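Local structure of putative yopH targeting protein (Yersinia pestis, 4GF3) at residues 71-75 with 76-80; 98-102 with 103-107. The protein probably acts as a type III secretion chaperone for the Yersinia effector YopH, helping it to be targeted for export. All coordinates share one frame; numbering follows the deposited sequence.

Interactions 1 and 2 lie in series along the chain, in two connections of a small alpha/beta chaperone of the CesT family. Interaction 1 (71-80) spans most of the surface loop after helix 60-68 and the first residue of strand 80-83; interaction 2 (98-107) is a buried contact where the loop after strand 88-96 enters the last long helix, 102-118. Their centres are about 14 Å apart, yet they meet through one polar pair: NE2 of Gln104, on the first turn of the helix, lies 2.9 Å from OG of Ser76, a probable hydrogen bond. Ile79 reaches the same helix farther along, touching Ser111 and Leu112, so the loop borders helix 102-118 at two places.

Interaction 1 of 2, residues 71-75 with 76-80; sequences LFSPL and SGVIR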
ATOM      1  N   LEU A  71      13.003  11.190   6.588  1.00 19.57           N
ATOM      2  CA  LEU A  71      13.687  12.328   6.001  1.00 20.37           C
ATOM      3  C   LEU A  71      13.274  12.344   4.532  1.00 18.78           C
ATOM      4  O   LEU A  71      12.922  11.322   4.000  1.00 18.10           O
ATOM      5  CB  LEU A  71      15.173  12.184   6.123  1.00 23.59           C
ATOM      6  CG  LEU A  71      16.033  13.377   5.731  1.00 26.65           C
ATOM      7  CD1 LEU A  71      15.758  14.598   6.623  1.00 28.69           C
ATOM      8  CD2 LEU A  71      17.490  12.927   5.804  1.00 30.36           C
ATOM      9  N   PHE A  72      13.313  13.527   3.939  1.00 18.00           N
ATOM     10  CA  PHE A  72      13.079  13.685   2.514  1.00 18.51           C
ATOM     11  C   PHE A  72      13.986  12.812   1.701  1.00 19.46           C
ATOM     12  O   PHE A  72      15.107  12.473   2.155  1.00 19.38           O
ATOM     13  CB  PHE A  72      13.271  15.132   2.029  1.00 19.42           C
ATOM     14  CG  PHE A  72      14.548  15.780   2.414  1.00 21.14           C
ATOM     15  CD1 PHE A  72      15.700  15.615   1.665  1.00 23.64           C
ATOM     16  CD2 PHE A  72      14.569  16.652   3.518  1.00 22.30           C
ATOM     17  CE1 PHE A  72      16.870  16.258   2.025  1.00 26.01           C
ATOM     18  CE2 PHE A  72      15.738  17.291   3.854  1.00 24.45           C
ATOM     19  CZ  PHE A  72      16.878  17.100   3.120  1.00 25.16           C
ATOM     20  N   SER A  73      13.477  12.442   0.497  1.00 18.48           N
ATOM     21  CA  SER A  73      14.220  11.553  -0.388  1.00 19.80           C
ATOM     22  C   SER A  73      14.000  11.927  -1.858  1.00 20.74           C
ATOM     23  O   SER A  73      12.910  12.214  -2.227  1.00 20.86           O
ATOM     24  CB  SER A  73      13.672  10.142  -0.204  1.00 19.02           C
ATOM     25  OG  SER A  73      14.291   9.269  -1.057  1.00 19.70           O
ATOM     26  N   PRO A  74      15.001  11.780  -2.684  1.00 24.35           N
ATOM     27  CA  PRO A  74      14.759  11.940  -4.125  1.00 25.83           C
ATOM     28  C   PRO A  74      14.154  10.735  -4.782  1.00 26.10           C
ATOM     29  O   PRO A  74      13.742  10.826  -5.939  1.00 26.84           O
ATOM     30  CB  PRO A  74      16.108  12.147  -4.649  1.00 28.28           C
ATOM     31  CG  PRO A  74      17.003  11.371  -3.731  1.00 28.74           C
ATOM     32  CD  PRO A  74      16.423  11.595  -2.378  1.00 26.00           C
ATOM     33  N   LEU A  75      14.066   9.627  -4.050  1.00 23.45           N
ATOM     34  CA  LEU A  75      13.479   8.412  -4.611  1.00 24.29           C
ATOM     35  C   LEU A  75      11.977   8.530  -4.622  1.00 21.82           C
ATOM     36  O   LEU A  75      11.394   9.350  -3.875  1.00 22.80           O
ATOM     37  CB  LEU A  75      13.883   7.206  -3.799  1.00 24.73           C
ATOM     38  CG  LEU A  75      15.345   6.903  -3.688  1.00 28.41           C
ATOM     39  CD1 LEU A  75      15.489   5.490  -3.173  1.00 33.37           C
ATOM     40  CD2 LEU A  75      16.123   7.033  -4.999  1.00 31.17           C
ATOM     41  N   SER A  76      11.326   7.666  -5.385  1.00 20.57           N
ATOM     42  CA  SER A  76       9.870   7.490  -5.257  1.00 20.45           C
ATOM     43  C   SER A  76       9.545   6.145  -4.599  1.00 19.95           C
ATOM     44  O   SER A  76      10.441   5.281  -4.372  1.00 19.39           O
ATOM     45  CB  SER A  76       9.178   7.585  -6.632  1.00 21.20           C
ATOM     46  OG  SER A  76       9.862   6.698  -7.472  1.00 22.21           O
ATOM     47  N   GLY A  77       8.264   5.988  -4.257  1.00 19.86           N
ATOM     48  CA  GLY A  77       7.820   4.774  -3.549  1.00 19.56           C
ATOM     49  C   GLY A  77       8.449   4.509  -2.160  1.00 19.50           C
ATOM     50  O   GLY A  77       8.636   3.362  -1.766  1.00 19.02           O
ATOM     51  N   VAL A  78       8.766   5.568  -1.426  1.00 17.58           N
ATOM     52  CA  VAL A  78       9.399   5.526  -0.119  1.00 17.90           C
ATOM     53  C   VAL A  78       8.291   5.181   0.888  1.00 16.86           C
ATOM     54  O   VAL A  78       7.147   5.643   0.785  1.00 17.87           O
ATOM     55  CB  VAL A  78      10.021   6.869   0.257  1.00 18.92           C
ATOM     56  CG1 VAL A  78      10.533   6.831   1.710  1.00 19.09           C
ATOM     57  CG2 VAL A  78      11.144   7.171  -0.729  1.00 20.81           C
ATOM     58  N   ILE A  79       8.607   4.256   1.767  1.00 16.69           N
ATOM     59  CA  ILE A  79       7.623   3.842   2.755  1.00 18.05           C
ATOM     60  C   ILE A  79       7.716   4.750   3.983  1.00 16.51           C
ATOM     61  O   ILE A  79       8.794   4.858   4.600  1.00 18.33           O
ATOM     62  CB  ILE A  79       7.874   2.398   3.235  1.00 19.56           C
ATOM     63  CG1 ILE A  79       7.847   1.371   2.084  1.00 21.57           C
ATOM     64  CG2 ILE A  79       6.857   2.034   4.296  1.00 19.48           C
ATOM     65  CD1 ILE A  79       6.660   1.499   1.138  1.00 20.78           C
ATOM     66  N   ARG A  80       6.619   5.389   4.340  1.00 17.47           N
ATOM     67  CA  ARG A  80       6.547   6.229   5.494  1.00 18.06           C
ATOM     68  C   ARG A  80       5.646   5.570   6.538  1.00 18.24           C
ATOM     69  O   ARG A  80       4.771   4.748   6.199  1.00 19.05           O
ATOM     70  CB  ARG A  80       5.970   7.579   5.134  1.00 18.48           C
ATOM     71  CG  ARG A  80       6.691   8.253   3.948  1.00 20.76           C
ATOM     72  CD  ARG A  80       8.131   8.593   4.301  1.00 22.12           C
ATOM     73  NE  ARG A  80       8.761   9.480   3.323  1.00 22.70           N
ATOM     74  CZ  ARG A  80      10.032   9.825   3.399  1.00 24.44           C
ATOM     75  NH1 ARG A  80      10.819   9.310   4.383  1.00 23.63           N
ATOM     76  NH2 ARG A  80      10.559  10.649   2.494  1.00 23.27           N
TER
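The guanidinium of Arg80 grips the carbonyl oxygen of Leu71 end-on with both terminal nitrogens. NH1 and NH2 each lie 2.9 Å from Leu71 O, forming a fork closed on a single acceptor. Both approach from the same face of the peptide, 36° out of the carbonyl plane and not along a lone pair. Because the two nitrogens share one acceptor, neither N-H points straight at it; the oxygen is also tilted slightly from the guanidinium plane. A bend at chi2 (-65°) swings the arginine chain back from the start of its strand; beyond it the chain runs extended to the far limb of the loop. One flat face of the guanidinium lies against Val78, whose CG1 sits 3.4 Å above the plane, over its centre. The backbone N of Ser73 lies at its edge, near the plane, without a hydrogen bond. The methyl against one face and the two bonds to Leu71 O probably limit the rotation of the group.

The other methyl of Val78, CG2, enters the bend of the loop. Val78 CG2 meets Ser73 OG at 3.8 Å and Leu75 CB at 4.1 Å, while the rest of Leu75 leads away. Ser73 and Leu75 are themselves tied by an ST turn: OG of Ser73, anti to its own nitrogen, accepts from Leu75 N at 3.0 Å with an N-H...O angle of 155°. This is the connection from helix 60-68 to edge strand 80-83 of the antiparallel sheet, and Arg80, while holding Leu71, pairs through its backbone with Trp92 on the neighbouring strand. On the outer side, Leu71 CG lies over one face of the Phe72 ring, offset toward the rim.

Interaction 2 of 2, residues 98-102 with 103-107; sequences NDTSG and TQLAS
OE1 of Gln104 is gripped by the hydroxyl of Thr100 and, weakly, by a water. Thr100 OG1 donates to Gln104 OE1 at 3.0 Å, lying in the carbonyl plane on a lone pair, with a C=O...O angle of 123°. The water, 2.9 Å from Gln104 OE1, also reaches the backbone O of Asp99 in another weak bond. Gln104 CG stands anti to the backbone nitrogen (chi1 -177°), and its chain, extended beyond CG, crosses that of Thr100 at about a right angle, bringing OE1 to the hydroxyl; its NE2 is left for Ser76 in the loop before strand 80-83.

Ser101 is the N-cap of helix 102-118. Its OG, turned between the backbone nitrogen and the carbonyl carbon, accepts from Gln104 N at 3.0 Å in a nearly straight bond (166°), satisfying an amide of the first turn. The i to i+4 pattern starts at once: Leu105 N donates to Ser101 O at 2.8 Å, and Ala106 N to Gly102 O at 2.9 Å. Ahead of them, Gly102 N bonds to Glu10 on helix 4-15. Leu105 CB rests 3.5 Å from Ser101 O, while its side chain packs on Leu7 and Phe11 of that helix and on Leu95 of strand 88-96.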
ATOM      1  N   ASN A  98       1.083   9.123 -12.984  1.00 26.59           N
ATOM      2  CA  ASN A  98       1.763   9.027 -14.254  1.00 30.10           C
ATOM      3  C   ASN A  98       3.248   8.565 -14.158  1.00 29.01           C
ATOM      4  O   ASN A  98       3.772   8.013 -15.115  1.00 34.11           O
ATOM      5  CB  ASN A  98       1.664  10.343 -15.023  1.00 34.75           C
ATOM      6  CG  ASN A  98       2.178  10.215 -16.462  1.00 41.01           C
ATOM      7  OD1 ASN A  98       3.372  10.469 -16.750  1.00 45.14           O
ATOM      8  ND2 ASN A  98       1.301   9.791 -17.368  1.00 42.96           N
ATOM      9  N   ASP A  99       3.924   8.786 -13.059  1.00 27.06           N
ATOM     10  CA  ASP A  99       5.356   8.499 -13.006  1.00 29.57           C
ATOM     11  C   ASP A  99       5.598   7.027 -12.536  1.00 30.07           C
ATOM     12  O   ASP A  99       6.744   6.571 -12.540  1.00 28.00           O
ATOM     13  CB  ASP A  99       6.109   9.402 -12.010  1.00 30.26           C
ATOM     14  CG  ASP A  99       6.100  10.900 -12.394  1.00 33.10           C
ATOM     15  OD1 ASP A  99       5.824  11.211 -13.602  1.00 35.55           O
ATOM     16  OD2 ASP A  99       6.312  11.695 -11.397  1.00 34.59           O
ATOM     17  N   THR A 100       4.555   6.326 -12.041  1.00 28.15           N
ATOM     18  CA  THR A 100       4.813   5.056 -11.342  1.00 28.35           C
ATOM     19  C   THR A 100       4.557   3.950 -12.368  1.00 29.63           C
ATOM     20  O   THR A 100       4.208   4.247 -13.443  1.00 38.47           O
ATOM     21  CB  THR A 100       4.027   4.993  -9.978  1.00 26.57           C
ATOM     22  OG1 THR A 100       4.464   3.855  -9.174  1.00 28.09           O
ATOM     23  CG2 THR A 100       2.585   4.837 -10.198  1.00 27.17           C
ATOM     24  N   SER A 101       4.867   2.687 -12.098  1.00 28.27           N
ATOM     25  CA  SER A 101       4.527   1.560 -12.984  1.00 27.05           C
ATOM     26  C   SER A 101       3.924   0.450 -12.107  1.00 23.09           C
ATOM     27  O   SER A 101       4.027   0.478 -10.849  1.00 22.23           O
ATOM     28  CB  SER A 101       5.827   0.999 -13.669  1.00 29.33           C
ATOM     29  OG  SER A 101       6.695   0.670 -12.567  1.00 29.03           O
ATOM     30  N   GLY A 102       3.297  -0.515 -12.767  1.00 23.96           N
ATOM     31  CA  GLY A 102       2.897  -1.774 -12.138  1.00 24.08           C
ATOM     32  C   GLY A 102       4.037  -2.381 -11.330  1.00 24.64           C
ATOM     33  O   GLY A 102       3.876  -2.781 -10.182  1.00 22.57           O
ATOM     34  N   THR A 103       5.249  -2.397 -11.900  1.00 25.96           N
ATOM     35  CA  THR A 103       6.401  -2.893 -11.146  1.00 25.66           C
ATOM     36  C   THR A 103       6.767  -2.133  -9.921  1.00 25.04           C
ATOM     37  O   THR A 103       7.000  -2.725  -8.876  1.00 24.16           O
ATOM     38  CB  THR A 103       7.652  -2.971 -12.041  1.00 27.27           C
ATOM     39  OG1 THR A 103       7.336  -3.724 -13.186  1.00 27.47           O
ATOM     40  CG2 THR A 103       8.844  -3.550 -11.265  1.00 28.82           C
ATOM     41  N   GLN A 104       6.764  -0.802  -9.967  1.00 24.10           N
ATOM     42  CA  GLN A 104       7.038  -0.076  -8.759  1.00 25.69           C
ATOM     43  C   GLN A 104       5.953  -0.244  -7.751  1.00 23.08           C
ATOM     44  O   GLN A 104       6.199  -0.338  -6.569  1.00 21.91           O
ATOM     45  CB  GLN A 104       7.259   1.447  -8.983  1.00 27.30           C
ATOM     46  CG  GLN A 104       7.628   2.134  -7.646  1.00 29.00           C
ATOM     47  CD  GLN A 104       8.035   3.614  -7.808  1.00 31.64           C
ATOM     48  OE1 GLN A 104       7.319   4.440  -8.388  1.00 35.44           O
ATOM     49  NE2 GLN A 104       9.191   3.924  -7.329  1.00 33.15           N
ATOM     50  N   LEU A 105       4.712  -0.314  -8.217  1.00 24.32           N
ATOM     51  CA  LEU A 105       3.641  -0.518  -7.239  1.00 22.59           C
ATOM     52  C   LEU A 105       3.753  -1.857  -6.518  1.00 19.41           C
ATOM     53  O   LEU A 105       3.495  -1.985  -5.321  1.00 18.45           O
ATOM     54  CB  LEU A 105       2.252  -0.361  -7.892  1.00 26.46           C
ATOM     55  CG  LEU A 105       1.483   0.948  -7.818  1.00 29.99           C
ATOM     56  CD1 LEU A 105       0.008   0.743  -8.232  1.00 28.70           C
ATOM     57  CD2 LEU A 105       1.560   1.568  -6.416  1.00 26.10           C
ATOM     58  N   ALA A 106       4.150  -2.870  -7.252  1.00 20.80           N
ATOM     59  CA  ALA A 106       4.394  -4.193  -6.689  1.00 20.67           C
ATOM     60  C   ALA A 106       5.578  -4.115  -5.708  1.00 21.94           C
ATOM     61  O   ALA A 106       5.530  -4.752  -4.648  1.00 21.68           O
ATOM     62  CB  ALA A 106       4.623  -5.211  -7.798  1.00 22.41           C
ATOM     63  N   SER A 107       6.630  -3.336  -6.012  1.00 23.81           N
ATOM     64  CA  SER A 107       7.730  -3.139  -5.028  1.00 24.32           C
ATOM     65  C   SER A 107       7.262  -2.461  -3.761  1.00 22.23           C
ATOM     66  O   SER A 107       7.707  -2.807  -2.661  1.00 22.74           O
ATOM     67  CB  SER A 107       8.900  -2.295  -5.579  1.00 25.91           C
ATOM     68  OG  SER A 107       9.525  -2.970  -6.611  1.00 34.35           O
TER
HETATM   69  O   HOH W   1       9.048   5.003 -10.600  1.00 34.39           O